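Local coordinates for protein catechol 1,2-dioxygenase (Burkholderia vietnamiensis, PDB 5TD3) that probably catalyses the intradiol ring cleavage of catechol by molecular oxygen, giving cis,cis-muconate, and carries phospholipid bound in its helical N-terminal region, at residues Gly37-Arg40 with Thr41-Ile44; Asp79-Ala82 with Ala83-Ala86. All coordinates share one frame; numbering follows the deposited sequence.

How the contacts relate
Contacts 1 and 2 both lie in the catechol dioxygenase N-terminal family region, and contact 1 comes first along the chain. Residues 37-44 form the start of helix 39-59; residues 79-86 run from the end of helix 63-78 into the short helix 82-88. Their centres are about 24 Å apart and their nearest atoms about 15 Å, so the two do not touch. What they share is the surroundings: each borders a bound phosphatidylethanolamine, one meeting chain J and the other chain G, and each packs on the second subunit. Together they place helix starts at a helical, lipid-lined dimer interface, as in other catechol 1,2-dioxygenases.

Contact 1 (Gly37-Arg40 with Thr41-Ile44); sequences GDAR and TQQI. With PTY (phosphatidylethanolamine), chain J.
Gly37 leads into the helix, its CA 3.9 Å from Gln42 NE2; NE2 donates to the carbonyl of Leu226 of the second subunit and to Thr36 O. Asp38 is the N-cap of helix 39-59. With CG anti to the backbone N (chi1 -179°), its carboxylate swings over the first turn, and OD2 takes two bonds from one residue: Thr41 OG1 at 2.7 Å on the anti side, and Thr41 N at 2.9 Å from above the carboxylate plane. Asp38 O also accepts, from Gln42 N at 2.9 Å, and Ala39 O continues the helical pattern with Gln43 N. Arg40 bends at chi2 (60°), which turns its guanidinium along the helix. NH1 reaches Gln43 OE1 at 2.9 Å, close to the guanidinium plane but well above the amide carbonyl plane, while Ile44 lies over one guanidinium face, toward its rim, with CD1 3.5 Å from Arg40 NE. A water accepts from Gln43 NE2 and, weakly, from Arg40 NH1. Across the dimer interface Arg40 pairs with Glu65 of the second subunit and Thr41 OG1 bonds Arg225 of that subunit. Thr41 OG1 also lies 3.4 Å from C31 of phosphatidylethanolamine chain J. The doubly gripped OD2 covers a helix start whose dipole would probably stabilise its negative charge, and the same threonine hydroxyl bonds the cap and the second subunit while touching the lipid.

Contact 2 (Asp79-Ala82 with Ala83-Ala86); sequences DGEA and ALLA. With PTY (phosphatidylethanolamine), chain G.
Glu81 and Leu85 open the helical pairing: Leu85 N donates to Glu81 O at 2.9 Å, nearly straight onto the carbonyl, and one residue on Ala86 N reaches Ala82 O at 2.9 Å. Before this, Gly80 ends helix 63-78 in a Schellman motif with positive phi (61°), and Glu81 follows at once as N-cap of helix 82-88. A water bridges the junction, donating to Gly80 O and accepting from Ala83 N. Among the side chains, Glu81 and Leu84 run side by side, with Leu84 CD2 3.7 Å from Glu81 OE1, an oxygen hydrogen-bonded to Thr219 OG1 of helix 218-226. The acyl tail of phosphatidylethanolamine chain G ends against the other flank: its C29 sits 3.3 Å from Ala82 O and 3.7 Å from Leu85 CD2, and its C27 lies 3.5 Å from Ala86 CA. With CG anti to the backbone N (chi1 -176°) and chi2 at 65°, Leu85 turns CD2 to the tail. Beyond the turn, Leu85 packs on Tyr72 and Leu76 of helix 63-78 and on Leu222 of helix 218-226, Leu84 meets the loop at Tyr211, Cys213 and Pro214, and Ala82 and Ala83 rest on Val70 of the second subunit.

Contact 1 (Gly37-Arg40 with Thr41-Ile44)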
loop_
_atom_site.group_PDB
_atom_site.type_symbol
_atom_site.label_atom_id
_atom_site.label_comp_id
_atom_site.label_asym_id
_atom_site.label_seq_id
_atom_site.Cartn_x
_atom_site.Cartn_y
_atom_site.Cartn_z
ATOM N N GLY A 37 16.867 4.566 -14.956
ATOM C CA GLY A 37 16.260 4.352 -13.655
ATOM C C GLY A 37 17.140 4.779 -12.486
ATOM O O GLY A 37 18.316 5.135 -12.628
ATOM N N ASP A 38 16.538 4.740 -11.293
ATOM C CA ASP A 38 17.200 5.111 -10.047
ATOM C C ASP A 38 17.765 3.868 -9.372
ATOM O O ASP A 38 17.010 2.959 -8.987
ATOM C CB ASP A 38 16.234 5.841 -9.117
ATOM C CG ASP A 38 16.877 6.266 -7.814
ATOM O OD1 ASP A 38 17.749 7.155 -7.837
ATOM O OD2 ASP A 38 16.482 5.756 -6.754
ATOM N N ALA A 39 19.092 3.836 -9.218
ATOM C CA ALA A 39 19.759 2.636 -8.725
ATOM C C ALA A 39 19.298 2.283 -7.319
ATOM O O ALA A 39 19.129 1.102 -6.988
ATOM C CB ALA A 39 21.273 2.831 -8.753
ATOM N N ARG A 40 19.098 3.288 -6.475
ATOM C CA ARG A 40 18.678 2.998 -5.106
ATOM C C ARG A 40 17.273 2.413 -5.066
ATOM O O ARG A 40 17.006 1.484 -4.292
ATOM C CB ARG A 40 18.774 4.256 -4.254
ATOM C CG ARG A 40 18.288 4.057 -2.842
ATOM C CD ARG A 40 19.072 2.987 -2.091
ATOM N NE ARG A 40 18.780 3.124 -0.661
ATOM C CZ ARG A 40 19.293 2.367 0.298
ATOM N NH1 ARG A 40 20.118 1.373 -0.011
ATOM N NH2 ARG A 40 18.969 2.612 1.571
ATOM N N THR A 41 16.358 2.944 -5.886
ATOM C CA THR A 41 15.021 2.364 -5.955
ATOM C C THR A 41 15.070 0.937 -6.494
ATOM O O THR A 41 14.373 0.049 -5.988
ATOM C CB THR A 41 14.115 3.234 -6.829
ATOM O OG1 THR A 41 14.058 4.559 -6.290
ATOM C CG2 THR A 41 12.706 2.664 -6.864
ATOM N N GLN A 42 15.870 0.701 -7.534
ATOM C CA GLN A 42 16.017 -0.659 -8.054
ATOM C C GLN A 42 16.548 -1.601 -6.983
ATOM O O GLN A 42 16.103 -2.748 -6.878
ATOM C CB GLN A 42 16.938 -0.653 -9.275
ATOM C CG GLN A 42 16.342 0.111 -10.430
ATOM C CD GLN A 42 17.363 0.457 -11.478
ATOM O OE1 GLN A 42 18.568 0.561 -11.195
ATOM N NE2 GLN A 42 16.893 0.629 -12.709
ATOM N N GLN A 43 17.513 -1.139 -6.190
ATOM C CA GLN A 43 18.076 -1.971 -5.134
ATOM C C GLN A 43 17.017 -2.346 -4.101
ATOM O O GLN A 43 16.894 -3.513 -3.714
ATOM C CB GLN A 43 19.250 -1.238 -4.480
ATOM C CG GLN A 43 19.830 -1.984 -3.303
ATOM C CD GLN A 43 20.706 -1.120 -2.414
ATOM O OE1 GLN A 43 20.744 0.114 -2.539
ATOM N NE2 GLN A 43 21.430 -1.772 -1.509
ATOM N N ILE A 44 16.221 -1.371 -3.665
ATOM C CA ILE A 44 15.236 -1.623 -2.618
ATOM C C ILE A 44 14.105 -2.492 -3.148
ATOM O O ILE A 44 13.653 -3.417 -2.467
ATOM C CB ILE A 44 14.726 -0.285 -2.052
ATOM C CG1 ILE A 44 15.858 0.373 -1.250
ATOM C CG2 ILE A 44 13.490 -0.475 -1.185
ATOM C CD1 ILE A 44 15.540 1.778 -0.816
HETATM C C1 PTY J . 11.917 8.647 -3.696
HETATM C C2 PTY J . 6.725 12.343 -6.362
HETATM C C3 PTY J . 7.745 11.177 -6.397
HETATM O O4 PTY J . 12.686 7.435 -3.859
HETATM C C5 PTY J . 9.602 9.509 -4.080
HETATM C C6 PTY J . 10.574 8.387 -4.328
HETATM O O7 PTY J . 10.039 7.194 -3.672
HETATM C C8 PTY J . 9.153 6.435 -4.335
HETATM O O10 PTY J . 8.785 6.662 -5.457
HETATM C C11 PTY J . 8.683 5.293 -3.480
HETATM C C12 PTY J . 8.612 3.945 -4.184
HETATM C C13 PTY J . 8.279 2.800 -3.230
HETATM C C14 PTY J . 8.210 1.449 -3.907
HETATM C C15 PTY J . 8.072 0.246 -2.987
HETATM C C16 PTY J . 7.989 -1.057 -3.769
HETATM C C17 PTY J . 7.962 -2.337 -2.955
HETATM C C18 PTY J . 7.965 -3.586 -3.825
HETATM C C19 PTY J . 7.861 -4.928 -3.109
HETATM C C20 PTY J . 6.478 -5.324 -2.612
HETATM C C21 PTY J . 6.092 -4.689 -1.286
HETATM C C22 PTY J . 4.867 -5.288 -0.598
HETATM C C23 PTY J . 4.594 -4.729 0.795
HETATM C C24 PTY J . 5.818 -4.721 1.699
HETATM C C25 PTY J . 6.474 -6.082 1.874
HETATM C C26 PTY J . 7.929 -6.010 2.312
HETATM C C27 PTY J . 8.656 -7.331 2.197
HETATM C C28 PTY J . 8.040 -8.396 3.074
HETATM C C29 PTY J . 8.441 -9.785 2.660
HETATM C C30 PTY J . 13.276 6.927 -2.777
HETATM C C31 PTY J . 13.859 5.574 -3.065
HETATM O O30 PTY J . 13.320 7.486 -1.715
HETATM C C32 PTY J . 12.867 4.441 -2.833
HETATM C C33 PTY J . 12.559 4.233 -1.364
HETATM C C34 PTY J . 11.471 3.209 -1.096
HETATM C C35 PTY J . 11.389 2.803 0.361
HETATM C C36 PTY J . 10.258 1.852 0.682
HETATM C C37 PTY J . 10.383 1.233 2.057
HETATM C C38 PTY J . 9.115 0.576 2.532
HETATM C C39 PTY J . 8.102 1.559 3.079
HETATM C C40 PTY J . 6.657 1.187 2.825
HETATM C C41 PTY J . 6.301 -0.257 3.118
HETATM C C42 PTY J . 6.244 -1.137 1.878
HETATM C C43 PTY J . 5.748 -0.396 0.650
HETATM C C44 PTY J . 5.419 -1.304 -0.503
HETATM P P1 PTY J . 10.021 12.050 -5.087
HETATM O O11 PTY J . 9.084 11.738 -6.368
HETATM O O12 PTY J . 9.296 13.082 -4.218
HETATM O O13 PTY J . 11.306 12.655 -5.522
HETATM O O14 PTY J . 10.299 10.772 -4.156
HETATM N N1 PTY J . 6.499 12.659 -4.950
HETATM O O HOH W 1 22.836 -0.364 0.921
#

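Contact 2 (Asp79-Ala82 with Ala83-Ala86)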
loop_
_atom_site.group_PDB
_atom_site.type_symbol
_atom_site.label_atom_id
_atom_site.label_comp_id
_atom_site.label_asym_id
_atom_site.label_seq_id
_atom_site.Cartn_x
_atom_site.Cartn_y
_atom_site.Cartn_z
ATOM N N ASP A 79 -8.030 5.490 1.894
ATOM C CA ASP A 79 -8.265 6.138 3.181
ATOM C C ASP A 79 -7.173 7.131 3.557
ATOM O O ASP A 79 -7.319 7.814 4.575
ATOM C CB ASP A 79 -8.376 5.106 4.310
ATOM C CG ASP A 79 -9.643 4.282 4.236
ATOM O OD1 ASP A 79 -10.596 4.695 3.531
ATOM O OD2 ASP A 79 -9.687 3.221 4.898
ATOM N N GLY A 80 -6.091 7.206 2.784
ATOM C CA GLY A 80 -4.984 8.075 3.155
ATOM C C GLY A 80 -4.353 7.731 4.484
ATOM O O GLY A 80 -3.891 8.634 5.187
ATOM N N GLU A 81 -4.311 6.437 4.848
ATOM C CA GLU A 81 -3.898 6.002 6.178
ATOM C C GLU A 81 -2.577 5.243 6.192
ATOM O O GLU A 81 -2.239 4.656 7.220
ATOM C CB GLU A 81 -4.987 5.130 6.818
ATOM C CG GLU A 81 -6.157 5.928 7.350
ATOM C CD GLU A 81 -7.092 5.102 8.210
ATOM O OE1 GLU A 81 -6.671 4.021 8.657
ATOM O OE2 GLU A 81 -8.233 5.545 8.458
ATOM N N ALA A 82 -1.798 5.256 5.104
ATOM C CA ALA A 82 -0.579 4.448 5.109
ATOM C C ALA A 82 0.368 4.859 6.237
ATOM O O ALA A 82 1.043 4.000 6.818
ATOM C CB ALA A 82 0.141 4.541 3.762
ATOM N N ALA A 83 0.438 6.164 6.559
ATOM C CA ALA A 83 1.328 6.602 7.641
ATOM C C ALA A 83 0.765 6.254 9.014
ATOM O O ALA A 83 1.527 6.053 9.965
ATOM C CB ALA A 83 1.587 8.103 7.562
ATOM N N LEU A 84 -0.553 6.156 9.130
ATOM C CA LEU A 84 -1.158 5.682 10.366
ATOM C C LEU A 84 -0.865 4.204 10.586
ATOM O O LEU A 84 -0.614 3.781 11.719
ATOM C CB LEU A 84 -2.665 5.927 10.332
ATOM C CG LEU A 84 -3.394 5.694 11.652
ATOM C CD1 LEU A 84 -2.924 6.679 12.708
ATOM C CD2 LEU A 84 -4.898 5.814 11.422
ATOM N N LEU A 85 -0.898 3.398 9.516
ATOM C CA LEU A 85 -0.530 1.988 9.655
ATOM C C LEU A 85 0.965 1.843 9.937
ATOM O O LEU A 85 1.373 0.949 10.687
ATOM C CB LEU A 85 -0.925 1.199 8.393
ATOM C CG LEU A 85 -0.664 -0.311 8.482
ATOM C CD1 LEU A 85 -1.538 -0.949 9.561
ATOM C CD2 LEU A 85 -0.915 -0.990 7.133
ATOM N N ALA A 86 1.802 2.706 9.343
ATOM C CA ALA A 86 3.228 2.673 9.680
ATOM C C ALA A 86 3.427 2.832 11.179
ATOM O O ALA A 86 4.263 2.148 11.794
ATOM C CB ALA A 86 3.976 3.771 8.931
HETATM C C1 PTY G . -8.537 -11.908 4.687
HETATM C C2 PTY G . -10.523 -9.357 -0.740
HETATM C C3 PTY G . -11.628 -9.380 0.358
HETATM O O4 PTY G . -7.254 -12.305 5.227
HETATM C C5 PTY G . -10.081 -9.916 4.782
HETATM C C6 PTY G . -8.726 -10.476 5.119
HETATM O O7 PTY G . -7.652 -9.709 4.490
HETATM C C8 PTY G . -7.336 -8.515 5.008
HETATM O O10 PTY G . -8.048 -7.894 5.751
HETATM C C11 PTY G . -5.972 -8.087 4.571
HETATM C C12 PTY G . -5.063 -7.833 5.757
HETATM C C13 PTY G . -3.604 -8.016 5.417
HETATM C C14 PTY G . -3.181 -7.275 4.179
HETATM C C15 PTY G . -2.014 -6.361 4.433
HETATM C C16 PTY G . -0.815 -7.061 5.024
HETATM C C17 PTY G . 0.140 -6.081 5.652
HETATM C C18 PTY G . 1.451 -6.670 6.089
HETATM C C19 PTY G . 2.266 -5.690 6.910
HETATM C C20 PTY G . 3.670 -6.155 7.212
HETATM C C21 PTY G . 4.761 -5.417 6.458
HETATM C C22 PTY G . 4.476 -5.171 4.993
HETATM C C23 PTY G . 4.093 -3.732 4.697
HETATM C C24 PTY G . 4.164 -2.835 5.921
HETATM C C25 PTY G . 3.990 -1.363 5.625
HETATM C C26 PTY G . 3.456 -0.586 6.805
HETATM C C27 PTY G . 3.561 0.908 6.620
HETATM C C28 PTY G . 2.951 1.397 5.335
HETATM C C29 PTY G . 1.479 1.116 5.261
HETATM C C30 PTY G . -6.468 -13.071 4.468
HETATM C C31 PTY G . -5.116 -13.257 5.098
HETATM O O30 PTY G . -6.811 -13.547 3.421
HETATM C C32 PTY G . -3.947 -13.020 4.145
HETATM C C33 PTY G . -3.745 -11.562 3.790
HETATM C C34 PTY G . -2.292 -11.117 3.693
HETATM C C35 PTY G . -1.612 -11.384 2.360
HETATM C C36 PTY G . -0.528 -10.369 1.998
HETATM C C37 PTY G . 0.087 -10.584 0.621
HETATM C C38 PTY G . 0.932 -9.433 0.081
HETATM C C39 PTY G . 0.154 -8.287 -0.558
HETATM C C40 PTY G . 0.959 -7.007 -0.743
HETATM C C41 PTY G . 1.870 -6.940 -1.967
HETATM C C42 PTY G . 1.177 -6.613 -3.289
HETATM C C43 PTY G . 1.744 -5.403 -4.036
HETATM C C44 PTY G . 3.236 -5.486 -4.278
HETATM P P1 PTY G . -11.625 -10.678 2.747
HETATM O O11 PTY G . -11.415 -10.572 1.157
HETATM O O12 PTY G . -12.808 -9.781 3.156
HETATM O O13 PTY G . -11.860 -12.058 3.244
HETATM O O14 PTY G . -10.324 -10.052 3.371
HETATM N N1 PTY G . -10.674 -10.537 -1.618
HETATM O O HOH W 2 -1.192 8.508 5.838
#